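Side-chain contacts in pathogenicity island protein (Staphylococcus aureus subsp. aureus, PDB 3HL6), which is of unknown function but is encoded on a pathogenicity island of Staphylococcus aureus and folds into a mixed sheet accompanied by several helices: residues Ala105-Leu108 and Phe109-Tyr113; Asn167-Pro171 and Glu172-Gly176; Lys195-Glu198 and Arg199-Asp203. All blocks are in the same frame, centred on the assembly; numbering follows the deposited sequence.

Contact 1 (Ala105-Leu108 and Phe109-Tyr113); sequences ASQL and FEDEY
The C-terminal end of helix 100-109 and the tight link into helix 112-121 bring Ser106 and Glu110 together one turn apart. Two main-chain bonds close the last turn: Phe109 N donates to Ala105 O at 2.7 Å, and Glu110 N to Ser106 O at 2.8 Å, just where Glu110 leaves helical geometry. On the outer side the Ser106 hydroxyl gives its hydrogen to the carboxylate, OG to Glu110 OE1 3.1 Å, meeting that oxygen on its anti side and 22° out of the carboxylate plane. Glu110 CG stands beside its own backbone N (chi1 -66°) and the rest of the chain runs extended, which carries OE1 back alongside the helix to the serine. The buried side is apolar. Leu108 and Phe109 lie side by side, and Leu108 CG sits over one face of the Phe109 ring, 4.0 Å from its centroid, a CH-pi contact; Leu204 of helix 191-208 also touches this phenylalanine. Asp111 is the N-cap of helix 112-121, its OD1 accepting from Phe114 N. Its other oxygen, OD2, merely lies near Gln107 OE1 at 3.5 Å, two acceptors with no bond between them, the amide and carboxylate planes 69° apart.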
ATOM      1  N   ALA B 105     -20.281   3.314  -2.918  1.00 46.16           N
ATOM      2  CA  ALA B 105     -21.724   3.513  -3.078  1.00 46.35           C
ATOM      3  C   ALA B 105     -22.034   4.682  -4.006  1.00 46.76           C
ATOM      4  O   ALA B 105     -22.940   4.620  -4.852  1.00 46.54           O
ATOM      5  CB  ALA B 105     -22.374   3.736  -1.717  1.00 46.04           C
ATOM      6  N   SER B 106     -21.273   5.754  -3.833  1.00 47.49           N
ATOM      7  CA  SER B 106     -21.315   6.897  -4.747  1.00 47.93           C
ATOM      8  C   SER B 106     -21.084   6.487  -6.170  1.00 47.74           C
ATOM      9  O   SER B 106     -21.936   6.704  -7.015  1.00 48.12           O
ATOM     10  CB  SER B 106     -20.253   7.901  -4.356  1.00 47.86           C
ATOM     11  OG  SER B 106     -20.702   9.183  -4.693  1.00 52.09           O
ATOM     12  N   GLN B 107     -19.937   5.865  -6.437  1.00 47.89           N
ATOM     13  CA  GLN B 107     -19.606   5.468  -7.802  1.00 48.48           C
ATOM     14  C   GLN B 107     -20.612   4.516  -8.409  1.00 48.37           C
ATOM     15  O   GLN B 107     -20.796   4.494  -9.618  1.00 48.52           O
ATOM     16  CB  GLN B 107     -18.230   4.822  -7.863  1.00 48.48           C
ATOM     17  CG  GLN B 107     -17.127   5.763  -7.525  1.00 51.56           C
ATOM     18  CD  GLN B 107     -17.100   6.962  -8.435  1.00 56.20           C
ATOM     19  OE1 GLN B 107     -17.326   6.855  -9.646  1.00 60.44           O
ATOM     20  NE2 GLN B 107     -16.821   8.122  -7.862  1.00 58.42           N
ATOM     21  N   LEU B 108     -21.235   3.707  -7.568  1.00 48.79           N
ATOM     22  CA  LEU B 108     -22.154   2.684  -8.015  1.00 49.11           C
ATOM     23  C   LEU B 108     -23.567   3.255  -8.197  1.00 49.72           C
ATOM     24  O   LEU B 108     -24.257   2.932  -9.172  1.00 49.90           O
ATOM     25  CB  LEU B 108     -22.138   1.559  -6.988  1.00 49.74           C
ATOM     26  CG  LEU B 108     -22.788   0.194  -7.157  1.00 50.09           C
ATOM     27  CD1 LEU B 108     -22.678  -0.338  -8.565  1.00 50.51           C
ATOM     28  CD2 LEU B 108     -22.105  -0.750  -6.192  1.00 50.78           C
ATOM     29  N   PHE B 109     -23.991   4.126  -7.290  1.00 49.73           N
ATOM     30  CA  PHE B 109     -25.388   4.528  -7.242  1.00 50.42           C
ATOM     31  C   PHE B 109     -25.662   5.991  -7.558  1.00 51.55           C
ATOM     32  O   PHE B 109     -26.793   6.354  -7.854  1.00 51.52           O
ATOM     33  CB  PHE B 109     -25.935   4.278  -5.839  1.00 50.75           C
ATOM     34  CG  PHE B 109     -25.951   2.848  -5.442  1.00 48.90           C
ATOM     35  CD1 PHE B 109     -26.399   1.881  -6.319  1.00 46.90           C
ATOM     36  CD2 PHE B 109     -25.509   2.472  -4.184  1.00 47.56           C
ATOM     37  CE1 PHE B 109     -26.436   0.550  -5.935  1.00 49.33           C
ATOM     38  CE2 PHE B 109     -25.533   1.147  -3.792  1.00 48.34           C
ATOM     39  CZ  PHE B 109     -25.993   0.181  -4.665  1.00 49.09           C
ATOM     40  N   GLU B 110     -24.652   6.842  -7.461  1.00 52.81           N
ATOM     41  CA  GLU B 110     -24.831   8.249  -7.763  1.00 54.54           C
ATOM     42  C   GLU B 110     -24.017   8.739  -8.960  1.00 55.49           C
ATOM     43  O   GLU B 110     -23.617   9.893  -9.000  1.00 56.08           O
ATOM     44  CB  GLU B 110     -24.450   9.083  -6.548  1.00 54.62           C
ATOM     45  CG  GLU B 110     -25.357   8.889  -5.369  1.00 57.71           C
ATOM     46  CD  GLU B 110     -24.896   9.672  -4.176  1.00 62.01           C
ATOM     47  OE1 GLU B 110     -23.678  10.031  -4.144  1.00 64.38           O
ATOM     48  OE2 GLU B 110     -25.740   9.922  -3.267  1.00 64.34           O
ATOM     49  N   ASP B 111     -23.743   7.875  -9.925  1.00 56.62           N
ATOM     50  CA  ASP B 111     -23.054   8.316 -11.125  1.00 57.08           C
ATOM     51  C   ASP B 111     -23.999   8.181 -12.290  1.00 57.42           C
ATOM     52  O   ASP B 111     -24.243   7.080 -12.786  1.00 57.58           O
ATOM     53  CB  ASP B 111     -21.797   7.486 -11.372  1.00 57.07           C
ATOM     54  CG  ASP B 111     -20.806   8.179 -12.303  1.00 58.56           C
ATOM     55  OD1 ASP B 111     -21.203   8.697 -13.362  1.00 59.34           O
ATOM     56  OD2 ASP B 111     -19.609   8.189 -11.979  1.00 60.68           O
ATOM     57  N   GLU B 112     -24.539   9.305 -12.731  1.00 57.99           N
ATOM     58  CA  GLU B 112     -25.388   9.300 -13.904  1.00 58.91           C
ATOM     59  C   GLU B 112     -24.588   9.061 -15.196  1.00 58.94           C
ATOM     60  O   GLU B 112     -25.114   8.522 -16.148  1.00 59.38           O
ATOM     61  CB  GLU B 112     -26.149  10.601 -13.988  1.00 58.69           C
ATOM     62  CG  GLU B 112     -25.257  11.712 -14.423  1.00 62.10           C
ATOM     63  CD  GLU B 112     -25.819  13.050 -14.076  1.00 65.75           C
ATOM     64  OE1 GLU B 112     -26.490  13.617 -14.970  1.00 66.62           O
ATOM     65  OE2 GLU B 112     -25.597  13.514 -12.921  1.00 65.81           O
ATOM     66  N   TYR B 113     -23.316   9.442 -15.228  1.00 59.20           N
ATOM     67  CA  TYR B 113     -22.489   9.131 -16.390  1.00 59.66           C
ATOM     68  C   TYR B 113     -22.331   7.612 -16.525  1.00 59.05           C
ATOM     69  O   TYR B 113     -22.459   7.035 -17.605  1.00 58.65           O
ATOM     70  CB  TYR B 113     -21.120   9.815 -16.281  1.00 59.78           C
ATOM     71  CG  TYR B 113     -21.203  11.299 -16.014  1.00 62.27           C
ATOM     72  CD1 TYR B 113     -21.370  12.201 -17.069  1.00 64.10           C
ATOM     73  CD2 TYR B 113     -21.117  11.816 -14.718  1.00 63.67           C
ATOM     74  CE1 TYR B 113     -21.440  13.554 -16.855  1.00 63.23           C
ATOM     75  CE2 TYR B 113     -21.203  13.192 -14.496  1.00 63.86           C
ATOM     76  CZ  TYR B 113     -21.354  14.043 -15.584  1.00 64.67           C
ATOM     77  OH  TYR B 113     -21.435  15.404 -15.423  1.00 67.56           O
TER

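Contact 2 (Asn167-Pro171 and Glu172-Gly176)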
ATOM      1  N   ASN B 167     -13.641  -3.805   4.388  1.00 50.57           N
ATOM      2  CA  ASN B 167     -13.897  -4.991   5.206  1.00 52.39           C
ATOM      3  C   ASN B 167     -15.344  -5.021   5.674  1.00 53.00           C
ATOM      4  O   ASN B 167     -15.888  -3.997   6.095  1.00 52.71           O
ATOM      5  CB  ASN B 167     -12.917  -5.095   6.392  1.00 52.76           C
ATOM      6  CG  ASN B 167     -11.467  -5.305   5.948  1.00 52.50           C
ATOM      7  OD1 ASN B 167     -11.193  -5.775   4.842  1.00 53.88           O
ATOM      8  ND2 ASN B 167     -10.541  -4.947   6.814  1.00 52.56           N
ATOM      9  N   GLU B 168     -15.963  -6.194   5.556  1.00 54.19           N
ATOM     10  CA  GLU B 168     -17.372  -6.385   5.915  1.00 55.51           C
ATOM     11  C   GLU B 168     -18.336  -5.442   5.202  1.00 55.53           C
ATOM     12  O   GLU B 168     -19.058  -4.687   5.839  1.00 55.57           O
ATOM     13  CB  GLU B 168     -17.565  -6.277   7.431  1.00 55.89           C
ATOM     14  CG  GLU B 168     -16.869  -7.380   8.212  1.00 59.75           C
ATOM     15  CD  GLU B 168     -17.017  -7.184   9.704  1.00 67.67           C
ATOM     16  OE1 GLU B 168     -17.426  -6.065  10.115  1.00 70.78           O
ATOM     17  OE2 GLU B 168     -16.735  -8.140  10.472  1.00 70.32           O
ATOM     18  N   PRO B 169     -18.377  -5.506   3.866  1.00 56.14           N
ATOM     19  CA  PRO B 169     -19.306  -4.617   3.183  1.00 56.28           C
ATOM     20  C   PRO B 169     -20.756  -5.031   3.384  1.00 56.97           C
ATOM     21  O   PRO B 169     -21.115  -6.213   3.279  1.00 57.72           O
ATOM     22  CB  PRO B 169     -18.912  -4.767   1.716  1.00 56.10           C
ATOM     23  CG  PRO B 169     -18.332  -6.153   1.631  1.00 55.91           C
ATOM     24  CD  PRO B 169     -17.613  -6.356   2.929  1.00 55.62           C
ATOM     25  N   VAL B 170     -21.583  -4.027   3.642  1.00 57.73           N
ATOM     26  CA  VAL B 170     -23.031  -4.092   3.567  1.00 57.99           C
ATOM     27  C   VAL B 170     -23.486  -4.792   2.282  1.00 57.84           C
ATOM     28  O   VAL B 170     -22.849  -4.661   1.248  1.00 58.23           O
ATOM     29  CB  VAL B 170     -23.555  -2.646   3.602  1.00 58.43           C
ATOM     30  CG1 VAL B 170     -25.082  -2.613   3.523  1.00 60.72           C
ATOM     31  CG2 VAL B 170     -23.044  -1.919   4.878  1.00 57.81           C
ATOM     32  N   PRO B 171     -24.590  -5.562   2.343  1.00 57.92           N
ATOM     33  CA  PRO B 171     -24.886  -6.470   1.226  1.00 57.25           C
ATOM     34  C   PRO B 171     -25.107  -5.721  -0.077  1.00 56.97           C
ATOM     35  O   PRO B 171     -25.031  -6.310  -1.152  1.00 57.04           O
ATOM     36  CB  PRO B 171     -26.196  -7.131   1.655  1.00 57.02           C
ATOM     37  CG  PRO B 171     -26.250  -6.959   3.150  1.00 56.51           C
ATOM     38  CD  PRO B 171     -25.609  -5.650   3.412  1.00 57.68           C
ATOM     39  N   GLU B 172     -25.382  -4.425   0.027  1.00 56.64           N
ATOM     40  CA  GLU B 172     -25.750  -3.611  -1.131  1.00 56.05           C
ATOM     41  C   GLU B 172     -24.546  -3.210  -1.986  1.00 55.40           C
ATOM     42  O   GLU B 172     -24.682  -2.924  -3.176  1.00 55.50           O
ATOM     43  CB  GLU B 172     -26.505  -2.358  -0.680  1.00 56.40           C
ATOM     44  CG  GLU B 172     -27.898  -2.637  -0.088  1.00 56.78           C
ATOM     45  CD  GLU B 172     -27.995  -2.296   1.387  1.00 57.19           C
ATOM     46  OE1 GLU B 172     -26.966  -2.337   2.080  1.00 58.60           O
ATOM     47  OE2 GLU B 172     -29.103  -1.978   1.867  1.00 59.18           O
ATOM     48  N   LEU B 173     -23.364  -3.198  -1.397  1.00 54.10           N
ATOM     49  CA  LEU B 173     -22.174  -3.101  -2.205  1.00 53.85           C
ATOM     50  C   LEU B 173     -21.876  -4.426  -2.919  1.00 53.83           C
ATOM     51  O   LEU B 173     -21.700  -4.460  -4.133  1.00 54.20           O
ATOM     52  CB  LEU B 173     -21.006  -2.654  -1.334  1.00 54.29           C
ATOM     53  CG  LEU B 173     -20.733  -1.155  -1.184  1.00 52.30           C
ATOM     54  CD1 LEU B 173     -21.861  -0.269  -1.742  1.00 50.89           C
ATOM     55  CD2 LEU B 173     -20.458  -0.856   0.261  1.00 49.74           C
ATOM     56  N   VAL B 174     -21.855  -5.522  -2.175  1.00 53.46           N
ATOM     57  CA  VAL B 174     -21.829  -6.866  -2.767  1.00 53.01           C
ATOM     58  C   VAL B 174     -22.840  -7.121  -3.898  1.00 53.30           C
ATOM     59  O   VAL B 174     -22.467  -7.488  -4.998  1.00 54.21           O
ATOM     60  CB  VAL B 174     -21.997  -7.955  -1.690  1.00 52.92           C
ATOM     61  CG1 VAL B 174     -21.431  -9.243  -2.180  1.00 51.97           C
ATOM     62  CG2 VAL B 174     -21.309  -7.541  -0.378  1.00 53.08           C
ATOM     63  N   GLU B 175     -24.128  -6.955  -3.648  1.00 53.18           N
ATOM     64  CA  GLU B 175     -25.098  -7.242  -4.689  1.00 52.44           C
ATOM     65  C   GLU B 175     -24.906  -6.248  -5.850  1.00 52.31           C
ATOM     66  O   GLU B 175     -24.885  -6.635  -7.024  1.00 52.41           O
ATOM     67  CB  GLU B 175     -26.512  -7.188  -4.109  1.00 52.70           C
ATOM     68  CG  GLU B 175     -27.631  -7.623  -5.069  1.00 54.96           C
ATOM     69  CD  GLU B 175     -27.492  -9.081  -5.522  1.00 58.94           C
ATOM     70  OE1 GLU B 175     -26.667  -9.815  -4.911  1.00 59.52           O
ATOM     71  OE2 GLU B 175     -28.209  -9.484  -6.488  1.00 59.88           O
ATOM     72  N   GLY B 176     -24.746  -4.969  -5.521  1.00 51.42           N
ATOM     73  CA  GLY B 176     -24.405  -3.953  -6.520  1.00 50.49           C
ATOM     74  C   GLY B 176     -23.292  -4.298  -7.487  1.00 49.69           C
ATOM     75  O   GLY B 176     -23.451  -4.172  -8.701  1.00 49.23           O
TER
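Pro169 and Val174 meet where the loop after helix 152-163 turns into helix 171-184. The proline ring and the valine run across each other at an angle, and the touch is made by Pro169 CG against Val174 CG2 at 3.9 Å. Val174 places CG1 opposite its backbone N (chi1 -157°), which leaves CG2 beside that nitrogen and directed back toward the loop; there it also lies 3.6 Å from Val170 O. Beside this pair, Pro169 CB approaches Leu173 CB at 4.3 Å, a looser apolar contact. Pro169 has further neighbours in Pro41 and Phe42, whereas Leu173 is buried against Ser101, Met104 and Ala105 of helix 100-109 and Tyr208 of helix 191-208. The valine and the leucine thus meet the same proline, but the leucine also belongs to the helical core.

Glu172 keeps CG beside its backbone N and bends at the next bond (chi2 114°); the Glu172 side chain lies alongside Pro171, pointing the same way. The placing of its OE1 beside Val170 is too close in the model to be trusted. The other oxygen, OE2, has a firmer partner in Ser207 OG of helix 191-208, a hydrogen bond that ties the start of one helix to its neighbour.

Leu173 N reaches Val170 O at 3.1 Å from above the carbonyl plane, and Glu175 N bonds to Pro171 O at 2.7 Å, almost straight at 172°. Val170 occupies the N-cap position and Pro171 takes N1, where no amide hydrogen is needed for a helical bond: a helix N-terminus with proline at N1.

Contact 3 (Lys195-Glu198 and Arg199-Asp203)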
ATOM      1  N   LYS B 195     -32.935  -2.055 -18.061  1.00 64.60           N
ATOM      2  CA  LYS B 195     -33.866  -1.410 -17.134  1.00 64.62           C
ATOM      3  C   LYS B 195     -34.227  -2.290 -15.938  1.00 63.99           C
ATOM      4  O   LYS B 195     -34.509  -1.782 -14.849  1.00 64.14           O
ATOM      5  CB  LYS B 195     -35.130  -0.892 -17.832  1.00 65.03           C
ATOM      6  CG  LYS B 195     -35.479  -1.580 -19.125  1.00 66.51           C
ATOM      7  CD  LYS B 195     -36.949  -1.378 -19.497  1.00 68.04           C
ATOM      8  CE  LYS B 195     -37.369   0.078 -19.434  1.00 69.36           C
ATOM      9  NZ  LYS B 195     -38.881   0.222 -19.415  1.00 68.85           N
ATOM     10  N   ALA B 196     -34.199  -3.602 -16.130  1.00 63.14           N
ATOM     11  CA  ALA B 196     -34.240  -4.523 -14.998  1.00 62.15           C
ATOM     12  C   ALA B 196     -33.114  -4.199 -14.010  1.00 61.77           C
ATOM     13  O   ALA B 196     -33.344  -4.074 -12.806  1.00 61.55           O
ATOM     14  CB  ALA B 196     -34.144  -5.979 -15.491  1.00 61.85           C
ATOM     15  N   LEU B 197     -31.902  -4.046 -14.533  1.00 61.43           N
ATOM     16  CA  LEU B 197     -30.755  -3.634 -13.733  1.00 61.46           C
ATOM     17  C   LEU B 197     -30.923  -2.260 -13.100  1.00 61.91           C
ATOM     18  O   LEU B 197     -30.476  -2.034 -11.970  1.00 62.20           O
ATOM     19  CB  LEU B 197     -29.483  -3.656 -14.574  1.00 61.14           C
ATOM     20  CG  LEU B 197     -28.225  -3.081 -13.924  1.00 61.12           C
ATOM     21  CD1 LEU B 197     -27.351  -4.191 -13.406  1.00 59.42           C
ATOM     22  CD2 LEU B 197     -27.435  -2.201 -14.913  1.00 61.39           C
ATOM     23  N   GLU B 198     -31.561  -1.332 -13.802  1.00 62.26           N
ATOM     24  CA  GLU B 198     -31.613   0.027 -13.280  1.00 62.93           C
ATOM     25  C   GLU B 198     -32.620   0.142 -12.144  1.00 63.13           C
ATOM     26  O   GLU B 198     -32.508   1.033 -11.306  1.00 63.69           O
ATOM     27  CB  GLU B 198     -31.923   1.067 -14.362  1.00 62.87           C
ATOM     28  CG  GLU B 198     -32.863   2.148 -13.847  1.00 63.88           C
ATOM     29  CD  GLU B 198     -32.754   3.476 -14.587  1.00 66.70           C
ATOM     30  OE1 GLU B 198     -32.371   4.472 -13.948  1.00 68.94           O
ATOM     31  OE2 GLU B 198     -33.077   3.554 -15.789  1.00 68.17           O
ATOM     32  N   ARG B 199     -33.616  -0.741 -12.112  1.00 63.18           N
ATOM     33  CA  ARG B 199     -34.508  -0.769 -10.958  1.00 62.81           C
ATOM     34  C   ARG B 199     -33.848  -1.484  -9.775  1.00 62.12           C
ATOM     35  O   ARG B 199     -33.906  -0.985  -8.653  1.00 62.17           O
ATOM     36  CB  ARG B 199     -35.897  -1.340 -11.313  1.00 63.29           C
ATOM     37  CG  ARG B 199     -36.050  -2.864 -11.206  1.00 64.87           C
ATOM     38  CD  ARG B 199     -37.424  -3.313 -11.705  1.00 66.60           C
ATOM     39  NE  ARG B 199     -37.733  -2.764 -13.039  1.00 67.69           N
ATOM     40  CZ  ARG B 199     -37.916  -3.503 -14.135  1.00 65.81           C
ATOM     41  NH1 ARG B 199     -37.826  -4.830 -14.071  1.00 66.71           N
ATOM     42  NH2 ARG B 199     -38.181  -2.922 -15.291  1.00 62.14           N
ATOM     43  N   LYS B 200     -33.192  -2.617 -10.026  1.00 61.13           N
ATOM     44  CA  LYS B 200     -32.460  -3.318  -8.969  1.00 60.61           C
ATOM     45  C   LYS B 200     -31.486  -2.413  -8.219  1.00 60.57           C
ATOM     46  O   LYS B 200     -31.465  -2.388  -6.981  1.00 60.71           O
ATOM     47  CB  LYS B 200     -31.727  -4.521  -9.518  1.00 60.48           C
ATOM     48  CG  LYS B 200     -32.643  -5.728  -9.749  1.00 60.31           C
ATOM     49  CD  LYS B 200     -31.860  -6.824 -10.455  1.00 60.06           C
ATOM     50  CE  LYS B 200     -32.814  -7.738 -11.318  1.00 60.18           C
ATOM     51  NZ  LYS B 200     -32.042  -8.993 -11.661  1.00 60.72           N
ATOM     52  N   LEU B 201     -30.696  -1.650  -8.971  1.00 60.37           N
ATOM     53  CA  LEU B 201     -29.725  -0.746  -8.375  1.00 59.41           C
ATOM     54  C   LEU B 201     -30.412   0.372  -7.625  1.00 59.19           C
ATOM     55  O   LEU B 201     -29.943   0.805  -6.585  1.00 59.36           O
ATOM     56  CB  LEU B 201     -28.793  -0.176  -9.436  1.00 59.41           C
ATOM     57  CG  LEU B 201     -27.835  -1.138 -10.140  1.00 59.09           C
ATOM     58  CD1 LEU B 201     -26.881  -0.327 -11.015  1.00 59.08           C
ATOM     59  CD2 LEU B 201     -27.067  -2.020  -9.157  1.00 56.39           C
ATOM     60  N   ASN B 202     -31.533   0.846  -8.139  1.00 59.40           N
ATOM     61  CA  ASN B 202     -32.335   1.800  -7.375  1.00 59.55           C
ATOM     62  C   ASN B 202     -32.880   1.248  -6.053  1.00 59.05           C
ATOM     63  O   ASN B 202     -32.890   1.955  -5.046  1.00 58.71           O
ATOM     64  CB  ASN B 202     -33.453   2.350  -8.234  1.00 59.98           C
ATOM     65  CG  ASN B 202     -32.941   3.272  -9.300  1.00 61.18           C
ATOM     66  OD1 ASN B 202     -32.219   4.230  -9.011  1.00 64.09           O
ATOM     67  ND2 ASN B 202     -33.292   2.989 -10.546  1.00 61.53           N
ATOM     68  N   ASP B 203     -33.296  -0.015  -6.058  1.00 58.66           N
ATOM     69  CA  ASP B 203     -33.722  -0.698  -4.837  1.00 58.70           C
ATOM     70  C   ASP B 203     -32.628  -0.681  -3.813  1.00 58.73           C
ATOM     71  O   ASP B 203     -32.884  -0.607  -2.607  1.00 58.90           O
ATOM     72  CB  ASP B 203     -33.991  -2.156  -5.134  1.00 59.19           C
ATOM     73  CG  ASP B 203     -35.395  -2.398  -5.603  1.00 60.40           C
ATOM     74  OD1 ASP B 203     -36.144  -1.394  -5.800  1.00 59.19           O
ATOM     75  OD2 ASP B 203     -35.727  -3.597  -5.779  1.00 60.80           O
TER
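Leu197 and Leu201, one turn apart on helix 191-208, form the packed side of this contact: Leu197 CG stands 4.2 Å from Leu201 CD1. Leu201 holds CG beside its backbone N (chi1 -67°), which brings that carbon to 3.3 Å from Leu197 O, the same oxygen that accepts Leu201 N at 3.0 Å. Matching helical bonds run from Arg199 N to Lys195 O and from Lys200 N to Ala196 O, the latter nearly straight at 171°.

The solvent side is looser: Lys195, Arg199 and Lys200 are exposed. Arg199 puts CG between its backbone N and carbonyl carbon (chi1 88°) and bends at chi3, folding its chain back over the preceding turn. One face of the guanidinium lies over the backbone there, with Lys195 O and Ala196 CA each nearer the rim than the middle; NH1 is 3.7 Å from Ala196 CA. The like-charged end of Lys195 stays apart, NZ being 5.2 Å from Arg199 NH2. Lys200 is extended beyond CG, its aliphatic part running past Ala196 O, with CG 3.5 Å from that oxygen; it also reaches Leu179 and borders the packed side.

Leu197 and Leu201 face inward against helix 171-184: Leu179 touches both, and Val180 touches Leu201, so the two consecutive helices pack together here.

The three contacts touch one another pairwise where helices 100-109, 171-184 and 191-208 pack together. The Phe109 ring lies between contacts 2 and 3: CZ is 3.7 Å from Glu172 O of contact 2, and CE1 is 3.6 Å from Leu201 O of contact 3. Ala105 CA also packs on Leu173 CD1 at 4.0 Å. Contacts 2 and 3 sit on consecutive helices, 171-184 and 191-208, and meet where Gly176 CA comes within 4.2 Å of Leu201 CD2. Their centres are about 16 Å apart, while contact 1 is about 15 Å from contact 2 and about 13 Å from contact 3, centre to centre. Val180 of helix 171-184 bridges contacts 1 and 3, touching Leu108 and Leu201.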